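Local coordinates for alcohol dehydrogenase superfamily protein (Novosphingobium aromaticivorans, PDB 3GAZ) that probably acts as an NADP-dependent oxidoreductase of the medium-chain alcohol dehydrogenase superfamily, though its substrate is not established, at residues Thr196-Ser201 with Ala209-Gly214; Glu140-Arg145 with Gln169-Arg174; Asn45-Lys50 with Gly54-Ala59; Leu131-Ile136 with Val266-Thr271. All coordinates share one frame; numbering follows the deposited sequence.

Contact 1 of 4, residues Thr196-Ser201 with Ala209-Gly214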
loop_
_atom_site.group_PDB
_atom_site.type_symbol
_atom_site.label_atom_id
_atom_site.label_comp_id
_atom_site.label_asym_id
_atom_site.label_seq_id
_atom_site.Cartn_x
_atom_site.Cartn_y
_atom_site.Cartn_z
ATOM N N THR A 196 39.854 5.290 3.192
ATOM C CA THR A 196 40.634 6.518 3.231
ATOM C C THR A 196 39.678 7.687 3.390
ATOM O O THR A 196 38.887 7.983 2.493
ATOM C CB THR A 196 41.452 6.720 1.937
ATOM O OG1 THR A 196 42.411 5.663 1.808
ATOM C CG2 THR A 196 42.176 8.065 1.968
ATOM N N PRO A 197 39.732 8.368 4.543
ATOM C CA PRO A 197 38.857 9.510 4.808
ATOM C C PRO A 197 39.170 10.751 3.982
ATOM O O PRO A 197 40.331 11.063 3.710
ATOM C CB PRO A 197 39.059 9.756 6.298
ATOM C CG PRO A 197 40.499 9.377 6.493
ATOM C CD PRO A 197 40.594 8.090 5.705
ATOM N N ILE A 198 38.113 11.458 3.599
ATOM C CA ILE A 198 38.227 12.678 2.819
ATOM C C ILE A 198 37.262 13.701 3.397
ATOM O O ILE A 198 36.052 13.472 3.433
ATOM C CB ILE A 198 37.873 12.427 1.335
ATOM C CG1 ILE A 198 38.901 11.476 0.715
ATOM C CG2 ILE A 198 37.801 13.751 0.581
ATOM C CD1 ILE A 198 38.527 10.967 -0.675
ATOM N N ASP A 199 37.798 14.823 3.864
ATOM C CA ASP A 199 36.966 15.876 4.432
ATOM C C ASP A 199 35.951 16.291 3.367
ATOM O O ASP A 199 36.322 16.703 2.270
ATOM C CB ASP A 199 37.838 17.064 4.841
ATOM C CG ASP A 199 37.139 17.996 5.806
ATOM O OD1 ASP A 199 36.139 18.633 5.409
ATOM O OD2 ASP A 199 37.594 18.088 6.964
ATOM N N ALA A 200 34.669 16.169 3.703
ATOM C CA ALA A 200 33.576 16.490 2.785
ATOM C C ALA A 200 33.562 17.918 2.249
ATOM O O ALA A 200 32.784 18.234 1.347
ATOM C CB ALA A 200 32.232 16.178 3.455
ATOM N N SER A 201 34.415 18.780 2.793
ATOM C CA SER A 201 34.478 20.169 2.342
ATOM C C SER A 201 35.418 20.336 1.147
ATOM O O SER A 201 35.395 21.359 0.469
ATOM C CB SER A 201 34.948 21.071 3.484
ATOM O OG SER A 201 36.274 20.749 3.864
ATOM N N ALA A 209 42.721 14.198 -7.318
ATOM C CA ALA A 209 44.129 14.391 -7.654
ATOM C C ALA A 209 45.028 13.698 -6.628
ATOM O O ALA A 209 45.955 12.985 -6.991
ATOM C CB ALA A 209 44.453 15.877 -7.711
ATOM N N GLU A 210 44.745 13.903 -5.346
ATOM C CA GLU A 210 45.552 13.306 -4.285
ATOM C C GLU A 210 45.501 11.785 -4.231
ATOM O O GLU A 210 46.515 11.138 -3.973
ATOM C CB GLU A 210 45.128 13.845 -2.907
ATOM C CG GLU A 210 46.014 13.342 -1.759
ATOM C CD GLU A 210 45.432 13.595 -0.367
ATOM O OE1 GLU A 210 44.499 14.412 -0.229
ATOM O OE2 GLU A 210 45.924 12.978 0.600
ATOM N N HIS A 211 44.331 11.211 -4.487
ATOM C CA HIS A 211 44.170 9.765 -4.376
ATOM C C HIS A 211 44.072 8.904 -5.630
ATOM O O HIS A 211 44.202 7.683 -5.542
ATOM C CB HIS A 211 42.961 9.479 -3.482
ATOM C CG HIS A 211 43.071 10.079 -2.116
ATOM N ND1 HIS A 211 44.019 9.674 -1.201
ATOM C CD2 HIS A 211 42.363 11.063 -1.515
ATOM C CE1 HIS A 211 43.888 10.383 -0.093
ATOM N NE2 HIS A 211 42.891 11.233 -0.257
ATOM N N THR A 212 43.834 9.507 -6.788
ATOM C CA THR A 212 43.712 8.714 -8.012
ATOM C C THR A 212 44.560 9.276 -9.143
ATOM O O THR A 212 44.258 9.078 -10.319
ATOM C CB THR A 212 42.243 8.638 -8.473
ATOM O OG1 THR A 212 41.795 9.938 -8.887
ATOM C CG2 THR A 212 41.358 8.153 -7.324
ATOM N N ALA A 213 45.630 9.971 -8.779
ATOM C CA ALA A 213 46.512 10.567 -9.772
ATOM C C ALA A 213 45.696 11.442 -10.716
ATOM O O ALA A 213 46.038 11.596 -11.887
ATOM C CB ALA A 213 47.244 9.474 -10.553
ATOM N N GLY A 214 44.607 12.000 -10.196
ATOM C CA GLY A 214 43.758 12.873 -10.985
ATOM C C GLY A 214 42.854 12.192 -11.997
ATOM O O GLY A 214 42.188 12.871 -12.779
HETATM O O HOH W 1 42.185 12.564 2.179
#

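Contact 2 of 4, residues Glu140-Arg145 with Gln169-Arg174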
loop_
_atom_site.group_PDB
_atom_site.type_symbol
_atom_site.label_atom_id
_atom_site.label_comp_id
_atom_site.label_asym_id
_atom_site.label_seq_id
_atom_site.Cartn_x
_atom_site.Cartn_y
_atom_site.Cartn_z
ATOM N N GLU A 140 22.211 -2.793 -3.535
ATOM C CA GLU A 140 21.611 -2.639 -4.852
ATOM C C GLU A 140 22.447 -1.716 -5.723
ATOM O O GLU A 140 22.534 -1.910 -6.932
ATOM C CB GLU A 140 20.183 -2.096 -4.752
ATOM C CG GLU A 140 19.256 -2.970 -3.924
ATOM C CD GLU A 140 17.791 -2.737 -4.239
ATOM O OE1 GLU A 140 17.389 -1.564 -4.419
ATOM O OE2 GLU A 140 17.039 -3.736 -4.297
ATOM N N GLY A 141 23.069 -0.718 -5.102
ATOM C CA GLY A 141 23.879 0.216 -5.859
ATOM C C GLY A 141 25.249 -0.320 -6.216
ATOM O O GLY A 141 25.668 -0.270 -7.377
ATOM N N LEU A 142 25.943 -0.849 -5.214
ATOM C CA LEU A 142 27.291 -1.375 -5.394
ATOM C C LEU A 142 27.392 -2.692 -6.150
ATOM O O LEU A 142 28.336 -2.895 -6.913
ATOM C CB LEU A 142 27.969 -1.553 -4.035
ATOM C CG LEU A 142 28.228 -0.310 -3.185
ATOM C CD1 LEU A 142 28.720 -0.742 -1.805
ATOM C CD2 LEU A 142 29.243 0.587 -3.877
ATOM N N VAL A 143 26.439 -3.590 -5.929
ATOM C CA VAL A 143 26.486 -4.895 -6.576
ATOM C C VAL A 143 25.514 -5.059 -7.740
ATOM O O VAL A 143 25.940 -5.272 -8.875
ATOM C CB VAL A 143 26.251 -6.018 -5.541
ATOM C CG1 VAL A 143 26.378 -7.385 -6.205
ATOM C CG2 VAL A 143 27.258 -5.881 -4.402
ATOM N N ASP A 144 24.216 -4.958 -7.469
ATOM C CA ASP A 144 23.222 -5.109 -8.525
ATOM C C ASP A 144 23.442 -4.155 -9.703
ATOM O O ASP A 144 23.482 -4.585 -10.855
ATOM C CB ASP A 144 21.805 -4.918 -7.969
ATOM C CG ASP A 144 21.412 -6.002 -6.978
ATOM O OD1 ASP A 144 21.911 -7.137 -7.106
ATOM O OD2 ASP A 144 20.589 -5.728 -6.078
ATOM N N ARG A 145 23.586 -2.862 -9.427
ATOM C CA ARG A 145 23.786 -1.901 -10.503
ATOM C C ARG A 145 25.235 -1.766 -10.990
ATOM O O ARG A 145 25.503 -1.886 -12.184
ATOM C CB ARG A 145 23.270 -0.516 -10.088
ATOM C CG ARG A 145 21.753 -0.407 -9.889
ATOM C CD ARG A 145 20.974 -0.648 -11.182
ATOM N NE ARG A 145 20.793 -2.068 -11.479
ATOM C CZ ARG A 145 19.994 -2.880 -10.791
ATOM N NH1 ARG A 145 19.293 -2.413 -9.763
ATOM N NH2 ARG A 145 19.898 -4.159 -11.127
ATOM N N GLN A 169 31.794 -0.776 3.975
ATOM C CA GLN A 169 32.132 -2.126 4.395
ATOM C C GLN A 169 31.867 -3.185 3.333
ATOM O O GLN A 169 32.609 -4.162 3.237
ATOM C CB GLN A 169 31.397 -2.454 5.700
ATOM C CG GLN A 169 31.780 -1.501 6.834
ATOM C CD GLN A 169 31.028 -1.765 8.123
ATOM O OE1 GLN A 169 31.263 -2.761 8.799
ATOM N NE2 GLN A 169 30.105 -0.868 8.464
ATOM N N ILE A 170 30.814 -2.999 2.542
ATOM C CA ILE A 170 30.506 -3.954 1.479
ATOM C C ILE A 170 31.613 -3.867 0.429
ATOM O O ILE A 170 32.177 -4.884 0.023
ATOM C CB ILE A 170 29.141 -3.644 0.800
ATOM C CG1 ILE A 170 27.993 -4.002 1.748
ATOM C CG2 ILE A 170 29.006 -4.430 -0.508
ATOM C CD1 ILE A 170 26.621 -3.660 1.206
ATOM N N ALA A 171 31.926 -2.644 0.010
ATOM C CA ALA A 171 32.960 -2.412 -0.994
ATOM C C ALA A 171 34.307 -2.995 -0.565
ATOM O O ALA A 171 34.980 -3.650 -1.352
ATOM C CB ALA A 171 33.099 -0.914 -1.262
ATOM N N LEU A 172 34.697 -2.751 0.682
ATOM C CA LEU A 172 35.966 -3.266 1.191
ATOM C C LEU A 172 35.988 -4.787 1.159
ATOM O O LEU A 172 36.965 -5.393 0.719
ATOM C CB LEU A 172 36.206 -2.770 2.623
ATOM C CG LEU A 172 36.618 -1.302 2.742
ATOM C CD1 LEU A 172 36.513 -0.835 4.187
ATOM C CD2 LEU A 172 38.048 -1.137 2.212
ATOM N N ALA A 173 34.904 -5.401 1.620
ATOM C CA ALA A 173 34.806 -6.853 1.637
ATOM C C ALA A 173 34.936 -7.440 0.235
ATOM O O ALA A 173 35.460 -8.537 0.063
ATOM C CB ALA A 173 33.482 -7.277 2.259
ATOM N N ARG A 174 34.470 -6.705 -0.770
ATOM C CA ARG A 174 34.536 -7.194 -2.141
ATOM C C ARG A 174 35.853 -6.886 -2.855
ATOM O O ARG A 174 35.958 -7.039 -4.073
ATOM C CB ARG A 174 33.346 -6.663 -2.942
ATOM C CG ARG A 174 32.011 -7.102 -2.352
ATOM C CD ARG A 174 30.830 -6.612 -3.165
ATOM N NE ARG A 174 30.625 -7.383 -4.389
ATOM C CZ ARG A 174 30.147 -8.624 -4.429
ATOM N NH1 ARG A 174 29.822 -9.253 -3.308
ATOM N NH2 ARG A 174 29.983 -9.233 -5.595
#

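Contact 3 of 4, residues Asn45-Lys50 with Gly54-Ala59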
loop_
_atom_site.group_PDB
_atom_site.type_symbol
_atom_site.label_atom_id
_atom_site.label_comp_id
_atom_site.label_asym_id
_atom_site.label_seq_id
_atom_site.Cartn_x
_atom_site.Cartn_y
_atom_site.Cartn_z
ATOM N N ASN A 45 14.447 5.128 10.355
ATOM C CA ASN A 45 15.029 5.676 9.136
ATOM C C ASN A 45 14.407 7.044 8.899
ATOM O O ASN A 45 13.237 7.265 9.213
ATOM C CB ASN A 45 14.765 4.765 7.928
ATOM C CG ASN A 45 15.569 3.469 7.978
ATOM O OD1 ASN A 45 15.028 2.397 8.259
ATOM N ND2 ASN A 45 16.866 3.565 7.707
ATOM N N PRO A 46 15.189 7.989 8.358
ATOM C CA PRO A 46 14.692 9.338 8.087
ATOM C C PRO A 46 13.355 9.355 7.340
ATOM O O PRO A 46 12.492 10.182 7.633
ATOM C CB PRO A 46 15.818 9.958 7.265
ATOM C CG PRO A 46 17.038 9.300 7.833
ATOM C CD PRO A 46 16.594 7.855 7.936
ATOM N N LEU A 47 13.181 8.445 6.381
ATOM C CA LEU A 47 11.936 8.403 5.611
ATOM C C LEU A 47 10.694 8.306 6.499
ATOM O O LEU A 47 9.658 8.884 6.179
ATOM C CB LEU A 47 11.943 7.233 4.621
ATOM C CG LEU A 47 10.741 7.177 3.670
ATOM C CD1 LEU A 47 10.737 8.421 2.788
ATOM C CD2 LEU A 47 10.805 5.913 2.812
ATOM N N ASP A 48 10.797 7.577 7.609
ATOM C CA ASP A 48 9.668 7.423 8.530
ATOM C C ASP A 48 9.125 8.788 8.965
ATOM O O ASP A 48 7.910 8.984 9.068
ATOM C CB ASP A 48 10.081 6.637 9.788
ATOM C CG ASP A 48 10.650 5.256 9.471
ATOM O OD1 ASP A 48 10.288 4.671 8.433
ATOM O OD2 ASP A 48 11.452 4.745 10.277
ATOM N N ALA A 49 10.035 9.724 9.226
ATOM C CA ALA A 49 9.652 11.065 9.652
ATOM C C ALA A 49 8.967 11.813 8.519
ATOM O O ALA A 49 8.027 12.568 8.746
ATOM C CB ALA A 49 10.879 11.840 10.133
ATOM N N LYS A 50 9.441 11.605 7.295
ATOM C CA LYS A 50 8.833 12.263 6.151
ATOM C C LYS A 50 7.409 11.734 6.005
ATOM O O LYS A 50 6.486 12.483 5.673
ATOM C CB LYS A 50 9.631 11.984 4.877
ATOM C CG LYS A 50 9.050 12.674 3.654
ATOM C CD LYS A 50 9.761 12.265 2.367
ATOM C CE LYS A 50 10.807 13.278 1.941
ATOM N NZ LYS A 50 11.309 12.966 0.569
ATOM N N GLY A 54 3.504 13.380 6.510
ATOM C CA GLY A 54 2.619 13.271 5.365
ATOM C C GLY A 54 3.201 13.909 4.121
ATOM O O GLY A 54 2.466 14.424 3.275
ATOM N N GLU A 55 4.524 13.870 3.998
ATOM C CA GLU A 55 5.191 14.463 2.849
ATOM C C GLU A 55 6.099 13.470 2.136
ATOM O O GLU A 55 7.142 13.849 1.601
ATOM C CB GLU A 55 6.002 15.682 3.290
ATOM C CG GLU A 55 5.173 16.731 4.012
ATOM C CD GLU A 55 6.004 17.896 4.506
ATOM O OE1 GLU A 55 7.092 17.659 5.075
ATOM O OE2 GLU A 55 5.563 19.051 4.334
ATOM N N ALA A 56 5.692 12.202 2.123
ATOM C CA ALA A 56 6.468 11.149 1.473
ATOM C C ALA A 56 5.599 10.377 0.477
ATOM O O ALA A 56 5.284 9.207 0.688
ATOM C CB ALA A 56 7.031 10.201 2.524
ATOM N N PRO A 57 5.204 11.030 -0.626
ATOM C CA PRO A 57 4.366 10.402 -1.655
ATOM C C PRO A 57 4.931 9.104 -2.231
ATOM O O PRO A 57 4.183 8.168 -2.498
ATOM C CB PRO A 57 4.228 11.504 -2.707
ATOM C CG PRO A 57 5.488 12.299 -2.540
ATOM C CD PRO A 57 5.613 12.383 -1.041
ATOM N N HIS A 58 6.248 9.051 -2.415
ATOM C CA HIS A 58 6.891 7.859 -2.963
ATOM C C HIS A 58 6.766 6.652 -2.033
ATOM O O HIS A 58 6.960 5.513 -2.462
ATOM C CB HIS A 58 8.382 8.111 -3.232
ATOM C CG HIS A 58 8.656 9.334 -4.048
ATOM N ND1 HIS A 58 7.825 9.755 -5.065
ATOM C CD2 HIS A 58 9.675 10.225 -4.003
ATOM C CE1 HIS A 58 8.317 10.856 -5.606
ATOM N NE2 HIS A 58 9.439 11.161 -4.979
ATOM N N ALA A 59 6.448 6.902 -0.765
ATOM C CA ALA A 59 6.315 5.827 0.215
ATOM C C ALA A 59 4.943 5.165 0.189
ATOM O O ALA A 59 4.784 4.035 0.646
ATOM C CB ALA A 59 6.612 6.357 1.618
#

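Contact 4 of 4, residues Leu131-Ile136 with Val266-Thr271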
loop_
_atom_site.group_PDB
_atom_site.type_symbol
_atom_site.label_atom_id
_atom_site.label_comp_id
_atom_site.label_asym_id
_atom_site.label_seq_id
_atom_site.Cartn_x
_atom_site.Cartn_y
_atom_site.Cartn_z
ATOM N N LEU A 131 20.128 -2.497 10.310
ATOM C CA LEU A 131 20.871 -2.924 9.127
ATOM C C LEU A 131 20.113 -3.128 7.799
ATOM O O LEU A 131 20.560 -2.669 6.750
ATOM C CB LEU A 131 21.624 -4.214 9.481
ATOM C CG LEU A 131 22.973 -4.557 8.845
ATOM C CD1 LEU A 131 23.940 -3.384 8.951
ATOM C CD2 LEU A 131 23.545 -5.781 9.570
ATOM N N PRO A 132 18.952 -3.805 7.828
ATOM C CA PRO A 132 18.163 -4.073 6.612
ATOM C C PRO A 132 18.093 -3.033 5.483
ATOM O O PRO A 132 18.727 -3.208 4.447
ATOM C CB PRO A 132 16.789 -4.429 7.170
ATOM C CG PRO A 132 17.144 -5.160 8.436
ATOM C CD PRO A 132 18.216 -4.242 9.029
ATOM N N LEU A 133 17.332 -1.959 5.669
ATOM C CA LEU A 133 17.194 -0.953 4.611
ATOM C C LEU A 133 18.496 -0.398 4.057
ATOM O O LEU A 133 18.722 -0.442 2.844
ATOM C CB LEU A 133 16.323 0.223 5.069
ATOM C CG LEU A 133 16.224 1.369 4.046
ATOM C CD1 LEU A 133 15.644 0.850 2.726
ATOM C CD2 LEU A 133 15.353 2.486 4.607
ATOM N N VAL A 134 19.352 0.130 4.925
ATOM C CA VAL A 134 20.599 0.700 4.446
ATOM C C VAL A 134 21.519 -0.321 3.789
ATOM O O VAL A 134 22.197 0.009 2.822
ATOM C CB VAL A 134 21.367 1.472 5.568
ATOM C CG1 VAL A 134 20.496 2.614 6.089
ATOM C CG2 VAL A 134 21.776 0.535 6.691
ATOM N N PHE A 135 21.543 -1.556 4.291
ATOM C CA PHE A 135 22.393 -2.577 3.679
ATOM C C PHE A 135 21.887 -2.883 2.271
ATOM O O PHE A 135 22.656 -2.921 1.306
ATOM C CB PHE A 135 22.389 -3.882 4.484
ATOM C CG PHE A 135 23.298 -4.940 3.908
ATOM C CD1 PHE A 135 24.641 -4.998 4.276
ATOM C CD2 PHE A 135 22.830 -5.824 2.934
ATOM C CE1 PHE A 135 25.512 -5.918 3.679
ATOM C CE2 PHE A 135 23.692 -6.751 2.326
ATOM C CZ PHE A 135 25.038 -6.796 2.700
ATOM N N ILE A 136 20.585 -3.118 2.168
ATOM C CA ILE A 136 19.959 -3.416 0.888
ATOM C C ILE A 136 20.164 -2.251 -0.082
ATOM O O ILE A 136 20.432 -2.458 -1.265
ATOM C CB ILE A 136 18.448 -3.688 1.072
ATOM C CG1 ILE A 136 18.256 -5.033 1.779
ATOM C CG2 ILE A 136 17.734 -3.677 -0.272
ATOM C CD1 ILE A 136 16.821 -5.330 2.161
ATOM N N VAL A 266 18.904 4.164 -7.615
ATOM C CA VAL A 266 18.598 3.104 -6.656
ATOM C C VAL A 266 17.308 3.468 -5.928
ATOM O O VAL A 266 17.172 4.581 -5.422
ATOM C CB VAL A 266 19.723 2.935 -5.603
ATOM C CG1 VAL A 266 19.328 1.860 -4.588
ATOM C CG2 VAL A 266 21.029 2.551 -6.289
ATOM N N PHE A 267 16.363 2.536 -5.884
ATOM C CA PHE A 267 15.085 2.764 -5.212
ATOM C C PHE A 267 14.625 1.429 -4.638
ATOM O O PHE A 267 13.893 0.674 -5.274
ATOM C CB PHE A 267 14.054 3.310 -6.209
ATOM C CG PHE A 267 12.739 3.674 -5.581
ATOM C CD1 PHE A 267 12.695 4.500 -4.461
ATOM C CD2 PHE A 267 11.543 3.191 -6.105
ATOM C CE1 PHE A 267 11.472 4.838 -3.866
ATOM C CE2 PHE A 267 10.320 3.523 -5.520
ATOM C CZ PHE A 267 10.288 4.349 -4.396
ATOM N N THR A 268 15.069 1.147 -3.422
ATOM C CA THR A 268 14.765 -0.111 -2.745
ATOM C C THR A 268 13.290 -0.370 -2.460
ATOM O O THR A 268 12.849 -1.520 -2.436
ATOM C CB THR A 268 15.553 -0.182 -1.415
ATOM O OG1 THR A 268 16.949 -0.013 -1.693
ATOM C CG2 THR A 268 15.351 -1.514 -0.715
ATOM N N LEU A 269 12.520 0.689 -2.260
ATOM C CA LEU A 269 11.105 0.532 -1.930
ATOM C C LEU A 269 10.227 -0.163 -2.961
ATOM O O LEU A 269 9.206 -0.755 -2.588
ATOM C CB LEU A 269 10.479 1.892 -1.616
ATOM C CG LEU A 269 11.162 2.788 -0.578
ATOM C CD1 LEU A 269 10.286 3.999 -0.298
ATOM C CD2 LEU A 269 11.400 1.994 0.676
ATOM N N HIS A 270 10.597 -0.088 -4.240
ATOM C CA HIS A 270 9.779 -0.704 -5.284
ATOM C C HIS A 270 9.389 -2.134 -4.957
ATOM O O HIS A 270 8.247 -2.539 -5.169
ATOM C CB HIS A 270 10.472 -0.654 -6.661
ATOM C CG HIS A 270 9.633 -1.211 -7.778
ATOM N ND1 HIS A 270 9.780 -2.496 -8.248
ATOM C CD2 HIS A 270 8.583 -0.681 -8.452
ATOM C CE1 HIS A 270 8.853 -2.741 -9.161
ATOM N NE2 HIS A 270 8.115 -1.656 -9.301
ATOM N N THR A 271 10.334 -2.893 -4.430
ATOM C CA THR A 271 10.063 -4.283 -4.085
ATOM C C THR A 271 8.873 -4.437 -3.156
ATOM O O THR A 271 8.036 -5.318 -3.346
ATOM C CB THR A 271 11.275 -4.913 -3.420
ATOM O OG1 THR A 271 12.316 -5.022 -4.391
ATOM C CG2 THR A 271 10.932 -6.286 -2.845
#

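Contact 1 of 4, residues Thr196-Ser201 with Ala209-Gly214
T196 and I198 of strand 196-199 meet the imidazole of H211 on helix 204-212, and the direct touching is van der Waals, methyl carbons against ring carbons. T196 carries its methyl anti to the backbone N, which brings CG2 to within 3.5 Å of H211 CE1. I198 touches the CD2 side of the ring, its CD1 lying 3.9 Å from H211 CD2. Both carbons approach the imidazole obliquely, while CG of E210, the preceding residue, lies 4.0 Å above the ring plane over the centre.

The polar link runs through a water at the ring edge, in its plane. This water is 2.9 Å from H211 NE2 and donates to P197 O at 2.8 Å, so the ring's rotation is tied to the strand backbone. With an alanine here the water is likely to lose its helix-side partner, and a gap would probably open beside the T196 and I198 methyls.

Beyond the contact, D199 OD1 closes an Asx turn by accepting from S201 N at 3.1 Å, just past the strand's end. Strand 196-199 is an outermost strand, within this chain, of the parallel Rossmann-type sheet, bonded to strand 177-182; F179 of that neighbour meets the H211 ring, while P197 packs against helix 184-193.

Contact 2 of 4, residues Glu140-Arg145 with Gln169-Arg174
Helix 132-145 packs here against the C-terminal end of helix 162-173, the helix that follows the first strand of the Rossmann-type nucleotide-binding fold, and L142 and V143 make the touch. L142 CD1 settles on the branch of I170, 3.9 Å from CG2 and equally near CB, the two side chains crossing at a slant. The same methyl lies 4.4 Å from A171 CB, so one leucine methyl touches two successive residues of the facing helix.

V143 and R174 meet differently, crossing at about a right angle. R174 is the first residue to leave helical geometry, and its side chain bends at CG-CD (chi3 77°), bringing one guanidinium face against V143. W139 and V148 also touch R174, and its NE is buried without a polar partner in the model. Were R174 cut back to a serine, V143 would probably lose its cover and a gap open between the helix ends.

Helix 132-145 finishes with a wider pi-type turn, in which R145 N bonds to E140 O at 2.9 Å. Against the arginine, V143 CG2 sits over one guanidinium face, offset toward the rim and 3.7 Å from R174 NE.

Contact 3 of 4, residues Asn45-Lys50 with Gly54-Ala59
K50 and A56 come together where helix 46-52 ends in a Schellman motif, in the GroES-like domain of this alcohol dehydrogenase relative. G54, with positive phi, turns the chain back, and E55 N then gives a nearly straight bond to K50 O (2.9 Å, 164° at the hydrogen), arriving almost in line with the carbonyl.

K50 sends its side chain over the returning loop. CG stands opposite the backbone N (chi1 -179°), which swings the aliphatic chain over A56, and a bend at CG-CD (chi3 -98°) lies away from a staggered value. CG and CD both pack tightly on A56 CB, each at 3.4 Å. The methylenes also lie against the E55 carbonyl, with K50 CG 3.0 Å from E55 O. The amine continues along the loop toward the H58 side, but K50 NZ stays 6.1 Å from H58 NE2, too far for contact.

L47, one turn earlier, uses both branches of its fork. CG is again opposite the backbone N, and the turn about CB-CG points CD1 at A56, 4.1 Å from its CB. A56 CB is thus met by both a leucine and a lysine, three residues apart on the helix. A59 belongs to a short 3-10 segment, and A59 N bonds back to A56 O. I51 of the helix touches both alanines. The last contact is loose, with L47 CD2 4.4 Å from A59 CB.

Contact 4 of 4, residues Leu131-Ile136 with Val266-Thr271
T268 and I136 each hold a methyl opposite the backbone N, and these are the groups that meet. In T268, chi1 of -56° places CG2 there and sets OG1 beside the backbone N; in I136, chi1 of -71° does the same for CG2 and leaves CG1 beside the backbone N. The side chains cross at about a right angle. The two CG2 atoms of I136 and T268 are modelled 3.2 Å apart, shorter than normal contact for methyl carbons; the exact spacing is doubtful and may partly reflect model error.

L133, one turn back on helix 132-145, joins from the side, its CD1 coming obliquely to 4.2 Å from T268 CG2. The threonine methyl is thus received by an isoleucine and a leucine three residues apart on one helical face.

The hydroxyl of T268 has polar partners as well: OG1 is hydrogen-bonded to E140 OE1 and to T137 OG1 of the same helix. One branch of the threonine is therefore packed on carbon while the other is tied to polar groups. L94 of strand 90-94 and F281 of helix 278-293 also touch T268.

T268 lies in the type I turn F267-H270, which leads into helix 270-274. The arrangement is buried packing of the medium-chain dehydrogenase fold: the turn after strand 262-265, the last of the parallel Rossmann-type sheet, set against the first turns of helix 132-145.

In the fold
Contacts 2 and 4 are buried and share helix 132-145, contact 4 using its start and contact 2 its end; they touch through E140 and T268, and through I170 and F135. Contact 3 lies at the surface in the GroES-like domain, yet N45 and L47 pack on L133 and L269 of contact 4, consistent with this being where the GroES-like part meets the rest of the chain. Contact 1 stands apart at the sheet edge, its centre about 33 Å from that of contact 3. The chemistry follows place: methyl packing at 131-136/266-271, aliphatic packing with an arginine face in contact 2, a helix-ending backbone bond in contact 3, and a water-bridged imidazole in partly buried contact 1.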